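Local coordinates for DisA protein (PDB 6CCA) that probably installs gem-dimethyl groups on carbon of the growing chain in disorazol polyketide biosynthesis, as a methyltransferase of a trans-acyltransferase assembly line, at residues 31-34 / 35-39; 247-250 / 251-254; 374-377 / 378-382. All coordinates share one frame; numbering follows the deposited sequence.

Contact 1 (31-34 / 35-39)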
ATOM      1  N   GLU A  31       1.182 -26.175 -16.160  1.00 26.68           N
ATOM      2  CA  GLU A  31       0.235 -26.586 -15.126  1.00 31.78           C
ATOM      3  C   GLU A  31       0.110 -25.616 -13.939  1.00 25.77           C
ATOM      4  O   GLU A  31       1.042 -24.902 -13.641  1.00 26.56           O
ATOM      5  CB  GLU A  31       0.696 -27.953 -14.592  1.00 35.85           C
ATOM      6  CG  GLU A  31       0.487 -29.034 -15.676  1.00 46.90           C
ATOM      7  CD  GLU A  31      -0.998 -29.304 -15.947  1.00 53.57           C
ATOM      8  OE1 GLU A  31      -1.585 -30.113 -15.192  1.00 66.83           O
ATOM      9  OE2 GLU A  31      -1.599 -28.704 -16.891  1.00 57.81           O
ATOM     10  N   PRO A  32      -1.057 -25.592 -13.304  1.00 24.50           N
ATOM     11  CA  PRO A  32      -1.252 -24.752 -12.129  1.00 21.77           C
ATOM     12  C   PRO A  32      -0.213 -25.120 -11.096  1.00 22.95           C
ATOM     13  O   PRO A  32       0.042 -26.309 -10.831  1.00 22.56           O
ATOM     14  CB  PRO A  32      -2.670 -25.067 -11.680  1.00 22.66           C
ATOM     15  CG  PRO A  32      -3.363 -25.572 -12.903  1.00 24.17           C
ATOM     16  CD  PRO A  32      -2.307 -26.261 -13.712  1.00 24.82           C
ATOM     17  N   LEU A  33       0.457 -24.121 -10.547  1.00 19.32           N
ATOM     18  CA  LEU A  33       1.462 -24.392  -9.516  1.00 19.95           C
ATOM     19  C   LEU A  33       1.287 -23.683  -8.161  1.00 18.29           C
ATOM     20  O   LEU A  33       2.088 -23.879  -7.256  1.00 19.65           O
ATOM     21  CB  LEU A  33       2.862 -24.271 -10.050  1.00 23.73           C
ATOM     22  CG  LEU A  33       3.303 -22.882 -10.502  1.00 26.37           C
ATOM     23  CD1 LEU A  33       4.701 -22.574  -9.991  1.00 32.20           C
ATOM     24  CD2 LEU A  33       3.226 -22.847 -12.023  1.00 29.76           C
ATOM     25  N   LEU A  34       0.285 -22.846  -8.054  1.00 16.71           N
ATOM     26  CA  LEU A  34       0.134 -22.096  -6.833  1.00 18.69           C
ATOM     27  C   LEU A  34      -0.235 -22.946  -5.633  1.00 18.37           C
ATOM     28  O   LEU A  34       0.319 -22.776  -4.554  1.00 18.08           O
ATOM     29  CB  LEU A  34      -0.871 -20.975  -7.012  1.00 17.28           C
ATOM     30  CG  LEU A  34      -1.020 -19.997  -5.829  1.00 17.65           C
ATOM     31  CD1 LEU A  34       0.298 -19.450  -5.399  1.00 19.30           C
ATOM     32  CD2 LEU A  34      -2.000 -18.876  -6.145  1.00 18.00           C
ATOM     33  N   GLU A  35      -1.111 -23.899  -5.824  1.00 18.11           N
ATOM     34  CA  GLU A  35      -1.597 -24.716  -4.665  1.00 21.82           C
ATOM     35  C   GLU A  35      -0.425 -25.359  -3.944  1.00 18.41           C
ATOM     36  O   GLU A  35      -0.318 -25.267  -2.718  1.00 19.42           O
ATOM     37  CB  GLU A  35      -2.596 -25.778  -5.190  1.00 24.65           C
ATOM     38  CG  GLU A  35      -3.122 -26.758  -4.149  1.00 29.50           C
ATOM     39  CD  GLU A  35      -4.200 -27.714  -4.706  1.00 35.66           C
ATOM     40  OE1 GLU A  35      -4.646 -27.615  -5.882  1.00 34.03           O
ATOM     41  OE2 GLU A  35      -4.607 -28.584  -3.916  1.00 42.10           O
ATOM     42  N   ARG A  36       0.503 -25.941  -4.676  1.00 21.48           N
ATOM     43  CA  ARG A  36       1.608 -26.608  -4.002  1.00 24.59           C
ATOM     44  C   ARG A  36       2.726 -25.680  -3.572  1.00 24.65           C
ATOM     45  O   ARG A  36       3.590 -26.054  -2.770  1.00 23.62           O
ATOM     46  CB  ARG A  36       2.155 -27.709  -4.883  1.00 28.88           C
ATOM     47  CG  ARG A  36       3.010 -27.248  -6.045  1.00 34.60           C
ATOM     48  CD  ARG A  36       3.179 -28.467  -6.939  1.00 44.02           C
ATOM     49  NE  ARG A  36       2.892 -28.198  -8.337  1.00 45.88           N
ATOM     50  CZ  ARG A  36       3.802 -28.176  -9.296  1.00 55.98           C
ATOM     51  NH1 ARG A  36       5.086 -28.348  -9.015  1.00 64.48           N
ATOM     52  NH2 ARG A  36       3.420 -27.955 -10.548  1.00 62.96           N
ATOM     53  N   SER A  37       2.718 -24.459  -4.096  1.00 19.05           N
ATOM     54  CA  SER A  37       3.655 -23.445  -3.665  1.00 18.18           C
ATOM     55  C   SER A  37       3.311 -22.671  -2.377  1.00 17.52           C
ATOM     56  O   SER A  37       4.210 -22.278  -1.689  1.00 19.02           O
ATOM     57  CB  SER A  37       3.806 -22.437  -4.822  1.00 17.74           C
ATOM     58  OG  SER A  37       4.401 -23.035  -5.952  1.00 19.63           O
ATOM     59  N   VAL A  38       2.055 -22.511  -2.056  1.00 17.94           N
ATOM     60  CA  VAL A  38       1.644 -21.679  -0.910  1.00 19.33           C
ATOM     61  C   VAL A  38       2.311 -22.181   0.386  1.00 21.20           C
ATOM     62  O   VAL A  38       2.860 -21.400   1.185  1.00 18.56           O
ATOM     63  CB  VAL A  38       0.129 -21.505  -0.847  1.00 20.08           C
ATOM     64  CG1 VAL A  38      -0.272 -20.789   0.406  1.00 21.67           C
ATOM     65  CG2 VAL A  38      -0.337 -20.696  -2.040  1.00 22.83           C
ATOM     66  N   PRO A  39       2.274 -23.472   0.633  1.00 20.45           N
ATOM     67  CA  PRO A  39       3.009 -23.940   1.850  1.00 20.81           C
ATOM     68  C   PRO A  39       4.516 -23.688   1.879  1.00 22.89           C
ATOM     69  O   PRO A  39       5.061 -23.615   2.931  1.00 23.44           O
ATOM     70  CB  PRO A  39       2.700 -25.508   1.874  1.00 22.89           C
ATOM     71  CG  PRO A  39       1.541 -25.675   0.987  1.00 22.95           C
ATOM     72  CD  PRO A  39       1.624 -24.577  -0.094  1.00 22.28           C
TER
HETATM   73  O   HOH W   1       0.003 -26.713  -7.526  1.00 24.33           O
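Ser37 grips the carbonyl of Leu33 twice. Ser37 OG donates to Leu33 O at 2.8 Å, while Ser37 N reaches Leu33 O at 3.3 Å; the two donors approach from opposite faces of the carbonyl plane. The hydroxyl can do this because Ser37 OG stands opposite the carbonyl carbon, beside its own backbone N (chi1 -65°), which points it back at the carbonyl of Leu33. One residue further on, Val38 N bonds to Leu34 O at 3.1 Å, and Leu34 CD1 meets Val38 CG2 at 3.6 Å, two branched side chains passing at a slant.

Arg36 folds back over the residues that lead into the helix. Its guanidinium lays one face on Leu33 CB, with Arg36 NH2 3.8 Å from Leu33 CB. A water accepts from Arg36 N at 3.0 Å and, weakly, from Arg36 NE, and it donates a weak bond to Pro32 O, a weak water link between the incoming loop and the helix.

Farther out, Leu33 packs on Phe212 and Ala215 of helix 196-216, Trp331 of strand 330-337 touches Leu33, Leu34 and Ser37, and Glu408 accepts from Leu34 N. The serine hydroxyl on the carbonyl one turn back is a side-chain-to-backbone bond common in helices; here the loop runs into the weakly bonded helix 34-41, laid against the sheet and kinked where Pro39 has no N-H to give.

Contact 2 (247-250 / 251-254)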
ATOM      1  N   SER A 247      18.845 -12.207  -9.216  1.00 23.95           N
ATOM      2  CA  SER A 247      19.852 -11.963 -10.260  1.00 26.43           C
ATOM      3  C   SER A 247      20.562 -13.267 -10.645  1.00 28.10           C
ATOM      4  O   SER A 247      21.017 -13.372 -11.758  1.00 25.90           O
ATOM      5  CB  SER A 247      20.876 -10.897  -9.856  1.00 27.18           C
ATOM      6  OG  SER A 247      21.496 -11.283  -8.654  1.00 25.93           O
ATOM      7  N   SER A 248      20.616 -14.241  -9.735  1.00 27.98           N
ATOM      8  CA  SER A 248      21.150 -15.575 -10.053  1.00 33.48           C
ATOM      9  C   SER A 248      20.328 -16.344 -11.070  1.00 33.44           C
ATOM     10  O   SER A 248      20.855 -17.319 -11.610  1.00 34.44           O
ATOM     11  CB  SER A 248      21.280 -16.442  -8.795  1.00 33.12           C
ATOM     12  OG  SER A 248      19.996 -16.858  -8.329  1.00 37.71           O
ATOM     13  N   HIS A 249      19.064 -15.960 -11.329  1.00 26.88           N
ATOM     14  CA  HIS A 249      18.280 -16.542 -12.401  1.00 28.23           C
ATOM     15  C   HIS A 249      18.341 -15.785 -13.673  1.00 24.73           C
ATOM     16  O   HIS A 249      17.536 -16.035 -14.581  1.00 26.37           O
ATOM     17  CB  HIS A 249      16.782 -16.609 -12.044  1.00 32.73           C
ATOM     18  CG  HIS A 249      16.472 -17.645 -11.028  1.00 36.45           C
ATOM     19  ND1 HIS A 249      16.638 -17.424  -9.680  1.00 41.90           N
ATOM     20  CD2 HIS A 249      16.072 -18.929 -11.156  1.00 38.05           C
ATOM     21  CE1 HIS A 249      16.311 -18.516  -9.017  1.00 40.39           C
ATOM     22  NE2 HIS A 249      15.948 -19.439  -9.889  1.00 41.80           N
ATOM     23  N   ALA A 250      19.251 -14.827 -13.733  1.00 23.11           N
ATOM     24  CA  ALA A 250      19.275 -13.902 -14.842  1.00 23.06           C
ATOM     25  C   ALA A 250      19.148 -14.592 -16.190  1.00 27.03           C
ATOM     26  O   ALA A 250      18.466 -14.079 -17.057  1.00 26.73           O
ATOM     27  CB  ALA A 250      20.494 -13.025 -14.788  1.00 24.69           C
ATOM     28  N   ARG A 251      19.739 -15.764 -16.380  1.00 28.84           N
ATOM     29  CA  ARG A 251      19.752 -16.342 -17.739  1.00 38.68           C
ATOM     30  C   ARG A 251      18.400 -16.836 -18.234  1.00 36.13           C
ATOM     31  O   ARG A 251      18.159 -16.894 -19.458  1.00 34.21           O
ATOM     32  CB  ARG A 251      20.861 -17.397 -17.871  1.00 45.99           C
ATOM     33  CG  ARG A 251      20.482 -18.860 -17.708  1.00 58.28           C
ATOM     34  CD  ARG A 251      21.767 -19.701 -17.647  1.00 66.95           C
ATOM     35  NE  ARG A 251      21.560 -20.953 -16.917  1.00 81.23           N
ATOM     36  CZ  ARG A 251      21.380 -21.056 -15.594  1.00 78.63           C
ATOM     37  NH1 ARG A 251      21.369 -19.982 -14.812  1.00 74.72           N
ATOM     38  NH2 ARG A 251      21.194 -22.253 -15.045  1.00 82.70           N
ATOM     39  N   HIS A 252      17.487 -17.152 -17.325  1.00 33.33           N
ATOM     40  CA  HIS A 252      16.118 -17.452 -17.785  1.00 37.19           C
ATOM     41  C   HIS A 252      15.044 -16.477 -17.300  1.00 27.88           C
ATOM     42  O   HIS A 252      13.896 -16.829 -17.191  1.00 29.49           O
ATOM     43  CB  HIS A 252      15.730 -18.884 -17.487  1.00 42.18           C
ATOM     44  CG  HIS A 252      16.579 -19.518 -16.454  1.00 49.13           C
ATOM     45  ND1 HIS A 252      16.499 -19.173 -15.125  1.00 54.99           N
ATOM     46  CD2 HIS A 252      17.528 -20.479 -16.548  1.00 53.42           C
ATOM     47  CE1 HIS A 252      17.384 -19.878 -14.442  1.00 55.33           C
ATOM     48  NE2 HIS A 252      18.014 -20.684 -15.280  1.00 54.75           N
ATOM     49  N   LEU A 253      15.422 -15.245 -17.084  1.00 26.43           N
ATOM     50  CA  LEU A 253      14.499 -14.262 -16.570  1.00 26.12           C
ATOM     51  C   LEU A 253      14.474 -12.995 -17.416  1.00 24.39           C
ATOM     52  O   LEU A 253      15.527 -12.506 -17.872  1.00 22.92           O
ATOM     53  CB  LEU A 253      14.905 -14.000 -15.113  1.00 29.57           C
ATOM     54  CG  LEU A 253      14.198 -12.890 -14.371  1.00 32.48           C
ATOM     55  CD1 LEU A 253      12.769 -13.319 -14.138  1.00 33.77           C
ATOM     56  CD2 LEU A 253      14.925 -12.677 -13.068  1.00 31.59           C
ATOM     57  N   GLU A 254      13.271 -12.466 -17.648  1.00 21.55           N
ATOM     58  CA  GLU A 254      13.100 -11.067 -18.014  1.00 22.31           C
ATOM     59  C   GLU A 254      12.203 -10.359 -16.969  1.00 22.01           C
ATOM     60  O   GLU A 254      11.110 -10.846 -16.662  1.00 18.44           O
ATOM     61  CB  GLU A 254      12.431 -10.911 -19.340  1.00 25.49           C
ATOM     62  CG  GLU A 254      12.945 -11.709 -20.483  1.00 33.03           C
ATOM     63  CD  GLU A 254      11.971 -11.570 -21.622  1.00 40.06           C
ATOM     64  OE1 GLU A 254      10.989 -12.403 -21.749  1.00 38.40           O
ATOM     65  OE2 GLU A 254      12.114 -10.506 -22.234  1.00 39.40           O
TER
HETATM   66  O   HOH W   2      21.417 -17.264 -14.487  1.00 35.67           O
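His249 and His252 meet through unlike torsions: His249 CG lies opposite its carbonyl carbon (chi1 -72°), whereas His252 departs from a staggered rotamer (chi1 19°), which swings its ring back over the turn. They belong to the tight 3-10-like turn that joins helix 239-246 to strand 253-257, a helix-to-strand connection within the methyltransferase domain. The backbone evidence is a run of bonds each spanning three residues: Ala250 N to Ser247 O at 3.0 Å, His252 N to His249 O at 3.0 Å and Leu253 N to Ala250 O at 3.3 Å. In the last two the donor stands well out of the carbonyl plane, consistent with the tight curl of the chain.

The imidazoles meet at their borders, with no overlap of the ring faces. His252 CE1 comes 3.7 Å from His249 CD2, and the planes are inclined at 64°, so this is an aromatic contact but not a stack. Leu253 starts its side chain toward the turn just as the chain enters the strand, Leu253 CB lying 3.4 Å from His249 O.

Outside the turn, His249 packs on Leu210, Leu213 and Asp214 of helix 196-216, and His252 joins its backbone to Ile226 of the adjoining parallel strand. Within the turn, His252 NE2 lies 3.3 Å above the plane of the Arg251 guanidinium, over its centre, a position in which the arginine charge would tend to oppose protonation of the imidazole. The guanidinium is held at its edge by a water in its plane, which accepts from Arg251 NH1 at 2.7 Å and from Arg251 N while donating to Ser248 O.

Contact 3 (374-377 / 378-382); sequences MWKG and LLEEE
Lys376 and Glu380, one helical turn apart, lean across each other on the more exposed side of helix 372-381, beside strand 387-389, and close a salt bridge of 2.7 Å between Lys376 NZ and Glu380 OE2. The lysine chain runs out straight as far as CE and bends only at its last torsion (chi4 -69°), which hooks the ammonium over toward the carboxylate. The glutamate keeps an extended chain beyond CG and presents OE2 on its syn side, with the nitrogen 25° out of the carboxylate plane. The carboxylate lies alongside the lysine chain, Glu380 OE2 being 3.7 Å from Lys376 CG. A water completes the bridge, accepting from Lys376 NZ at 3.2 Å and donating to Glu380 OE1 at 2.8 Å, so both carboxylate oxygens are tied to the ammonium, one directly and one through the water.

A second pair with the same spacing is apolar. Leu379 CD1 approaches the Trp375 indole at an oblique angle and comes to 4.3 Å from Trp375 CE3, a loose contact of two residues that share a buried side of the helix. Beneath both pairs runs the regular alpha-helical backbone: Glu380 N bonds to Lys376 O at 2.9 Å with an angle of 167° at the hydrogen, and Leu379 N bonds to Trp375 O at 2.9 Å. Glu382 then leaves helical geometry.

The two pairs mark an amphipathic helix. Trp375 and Leu379 press on strand 330-337 through Leu334 and Leu332 and on helix 315-325 through Leu315 and Leu319; Arg316 of that helix forms salt bridges with Glu381 and Glu382, while Lys376 and Glu380 lie along Val387 of strand 387-389.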
ATOM      1  N   MET A 374     -11.674  -9.369   1.910  1.00 21.14           N
ATOM      2  CA  MET A 374     -12.181  -8.633   0.746  1.00 21.11           C
ATOM      3  C   MET A 374     -11.368  -8.855  -0.549  1.00 22.39           C
ATOM      4  O   MET A 374     -11.938  -9.048  -1.618  1.00 20.89           O
ATOM      5  CB  MET A 374     -12.297  -7.130   1.006  1.00 22.93           C
ATOM      6  CG  MET A 374     -13.362  -6.739   2.068  1.00 22.81           C
ATOM      7  SD  MET A 374     -13.054  -5.064   2.722  1.00 21.46           S
ATOM      8  CE  MET A 374     -13.645  -4.053   1.432  1.00 19.64           C
ATOM      9  N   TRP A 375     -10.055  -8.872  -0.444  1.00 17.63           N
ATOM     10  CA  TRP A 375      -9.215  -9.182  -1.615  1.00 18.32           C
ATOM     11  C   TRP A 375      -9.457 -10.618  -2.104  1.00 17.05           C
ATOM     12  O   TRP A 375      -9.573 -10.840  -3.320  1.00 19.48           O
ATOM     13  CB  TRP A 375      -7.729  -9.071  -1.251  1.00 16.99           C
ATOM     14  CG  TRP A 375      -7.136  -7.701  -1.408  1.00 15.95           C
ATOM     15  CD1 TRP A 375      -6.658  -6.950  -0.382  1.00 18.22           C
ATOM     16  CD2 TRP A 375      -6.871  -6.934  -2.616  1.00 17.26           C
ATOM     17  NE1 TRP A 375      -6.110  -5.785  -0.860  1.00 16.84           N
ATOM     18  CE2 TRP A 375      -6.288  -5.719  -2.207  1.00 15.99           C
ATOM     19  CE3 TRP A 375      -7.120  -7.128  -3.985  1.00 18.08           C
ATOM     20  CZ2 TRP A 375      -5.911  -4.746  -3.079  1.00 17.13           C
ATOM     21  CZ3 TRP A 375      -6.796  -6.119  -4.858  1.00 18.70           C
ATOM     22  CH2 TRP A 375      -6.171  -4.940  -4.387  1.00 19.52           C
ATOM     23  N   LYS A 376      -9.617 -11.541  -1.165  1.00 19.27           N
ATOM     24  CA  LYS A 376      -9.874 -12.954  -1.509  1.00 20.45           C
ATOM     25  C   LYS A 376     -11.152 -13.046  -2.310  1.00 21.44           C
ATOM     26  O   LYS A 376     -11.169 -13.601  -3.468  1.00 19.24           O
ATOM     27  CB  LYS A 376      -9.787 -13.872  -0.273  1.00 24.46           C
ATOM     28  CG  LYS A 376      -9.960 -15.354  -0.581  1.00 25.04           C
ATOM     29  CD  LYS A 376      -9.869 -16.237   0.629  1.00 26.24           C
ATOM     30  CE  LYS A 376      -9.868 -17.715   0.217  1.00 27.86           C
ATOM     31  NZ  LYS A 376     -11.167 -18.066  -0.291  1.00 29.83           N
ATOM     32  N   GLY A 377     -12.230 -12.484  -1.780  1.00 21.18           N
ATOM     33  CA  GLY A 377     -13.551 -12.542  -2.461  1.00 22.09           C
ATOM     34  C   GLY A 377     -13.548 -11.838  -3.772  1.00 24.86           C
ATOM     35  O   GLY A 377     -14.036 -12.345  -4.801  1.00 22.53           O
ATOM     36  N   LEU A 378     -12.940 -10.666  -3.820  1.00 23.65           N
ATOM     37  CA  LEU A 378     -12.892  -9.985  -5.092  1.00 20.90           C
ATOM     38  C   LEU A 378     -12.064 -10.705  -6.196  1.00 18.25           C
ATOM     39  O   LEU A 378     -12.494 -10.722  -7.383  1.00 22.24           O
ATOM     40  CB  LEU A 378     -12.362  -8.548  -4.945  1.00 23.90           C
ATOM     41  CG  LEU A 378     -12.293  -7.643  -6.186  1.00 22.60           C
ATOM     42  CD1 LEU A 378     -13.641  -7.362  -6.797  1.00 29.19           C
ATOM     43  CD2 LEU A 378     -11.575  -6.329  -5.915  1.00 26.70           C
ATOM     44  N   LEU A 379     -10.902 -11.221  -5.831  1.00 18.71           N
ATOM     45  CA  LEU A 379     -10.019 -11.826  -6.823  1.00 20.74           C
ATOM     46  C   LEU A 379     -10.770 -13.091  -7.335  1.00 20.64           C
ATOM     47  O   LEU A 379     -10.695 -13.401  -8.546  1.00 21.39           O
ATOM     48  CB  LEU A 379      -8.722 -12.246  -6.186  1.00 19.45           C
ATOM     49  CG  LEU A 379      -7.823 -11.023  -5.917  1.00 18.64           C
ATOM     50  CD1 LEU A 379      -6.771 -11.311  -4.905  1.00 17.39           C
ATOM     51  CD2 LEU A 379      -7.162 -10.531  -7.246  1.00 21.63           C
ATOM     52  N   GLU A 380     -11.367 -13.835  -6.394  1.00 20.27           N
ATOM     53  CA  GLU A 380     -12.233 -15.009  -6.832  1.00 22.23           C
ATOM     54  C   GLU A 380     -13.323 -14.631  -7.801  1.00 24.33           C
ATOM     55  O   GLU A 380     -13.501 -15.303  -8.844  1.00 24.48           O
ATOM     56  CB  GLU A 380     -12.804 -15.730  -5.606  1.00 22.32           C
ATOM     57  CG  GLU A 380     -11.747 -16.524  -4.909  1.00 22.41           C
ATOM     58  CD  GLU A 380     -12.157 -17.065  -3.542  1.00 24.14           C
ATOM     59  OE1 GLU A 380     -13.224 -16.675  -3.081  1.00 32.00           O
ATOM     60  OE2 GLU A 380     -11.396 -17.865  -2.953  1.00 28.33           O
ATOM     61  N   GLU A 381     -14.055 -13.559  -7.529  1.00 23.12           N
ATOM     62  CA  GLU A 381     -15.078 -13.103  -8.449  1.00 27.62           C
ATOM     63  C   GLU A 381     -14.552 -12.749  -9.786  1.00 30.48           C
ATOM     64  O   GLU A 381     -15.266 -12.846 -10.765  1.00 27.02           O
ATOM     65  CB  GLU A 381     -15.822 -11.875  -7.932  1.00 28.25           C
ATOM     66  CG  GLU A 381     -16.749 -12.186  -6.798  1.00 30.74           C
ATOM     67  CD  GLU A 381     -17.226 -10.943  -6.072  1.00 34.30           C
ATOM     68  OE1 GLU A 381     -17.293  -9.843  -6.646  1.00 37.14           O
ATOM     69  OE2 GLU A 381     -17.544 -11.097  -4.911  1.00 42.13           O
ATOM     70  N   GLU A 382     -13.326 -12.233  -9.846  1.00 26.13           N
ATOM     71  CA  GLU A 382     -12.709 -11.845 -11.101  1.00 21.45           C
ATOM     72  C   GLU A 382     -12.014 -12.989 -11.804  1.00 22.39           C
ATOM     73  O   GLU A 382     -11.302 -12.791 -12.800  1.00 23.53           O
ATOM     74  CB  GLU A 382     -11.746 -10.643 -10.861  1.00 23.12           C
ATOM     75  CG  GLU A 382     -12.495  -9.340 -10.488  1.00 23.97           C
ATOM     76  CD  GLU A 382     -13.575  -8.954 -11.507  1.00 25.55           C
ATOM     77  OE1 GLU A 382     -13.244  -8.829 -12.695  1.00 24.24           O
ATOM     78  OE2 GLU A 382     -14.736  -8.786 -11.067  1.00 28.52           O
TER
HETATM   79  O   HOH W   3     -13.520 -15.916  -0.354  1.00 36.92           O

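Overall arrangement
All three contacts are local, lying within one turn or between successive turns. Contacts 1 and 3 are partly buried and share a support: both place apolar side chains against strand 330-337, although their centres are 18 Å apart. Contact 2 is a surface contact, 31 Å from contact 3 between centres, yet it shares helix 196-216 with contact 1. Their chemistry differs accordingly. Contact 1 relies on a serine hydroxyl where a loop runs into a weakly bonded helix, contact 2 on a three-residue bond pattern with touching imidazoles before a strand, and contact 3 on a charged pair on the more exposed side and an apolar pair inside, with full alpha-helical bonding.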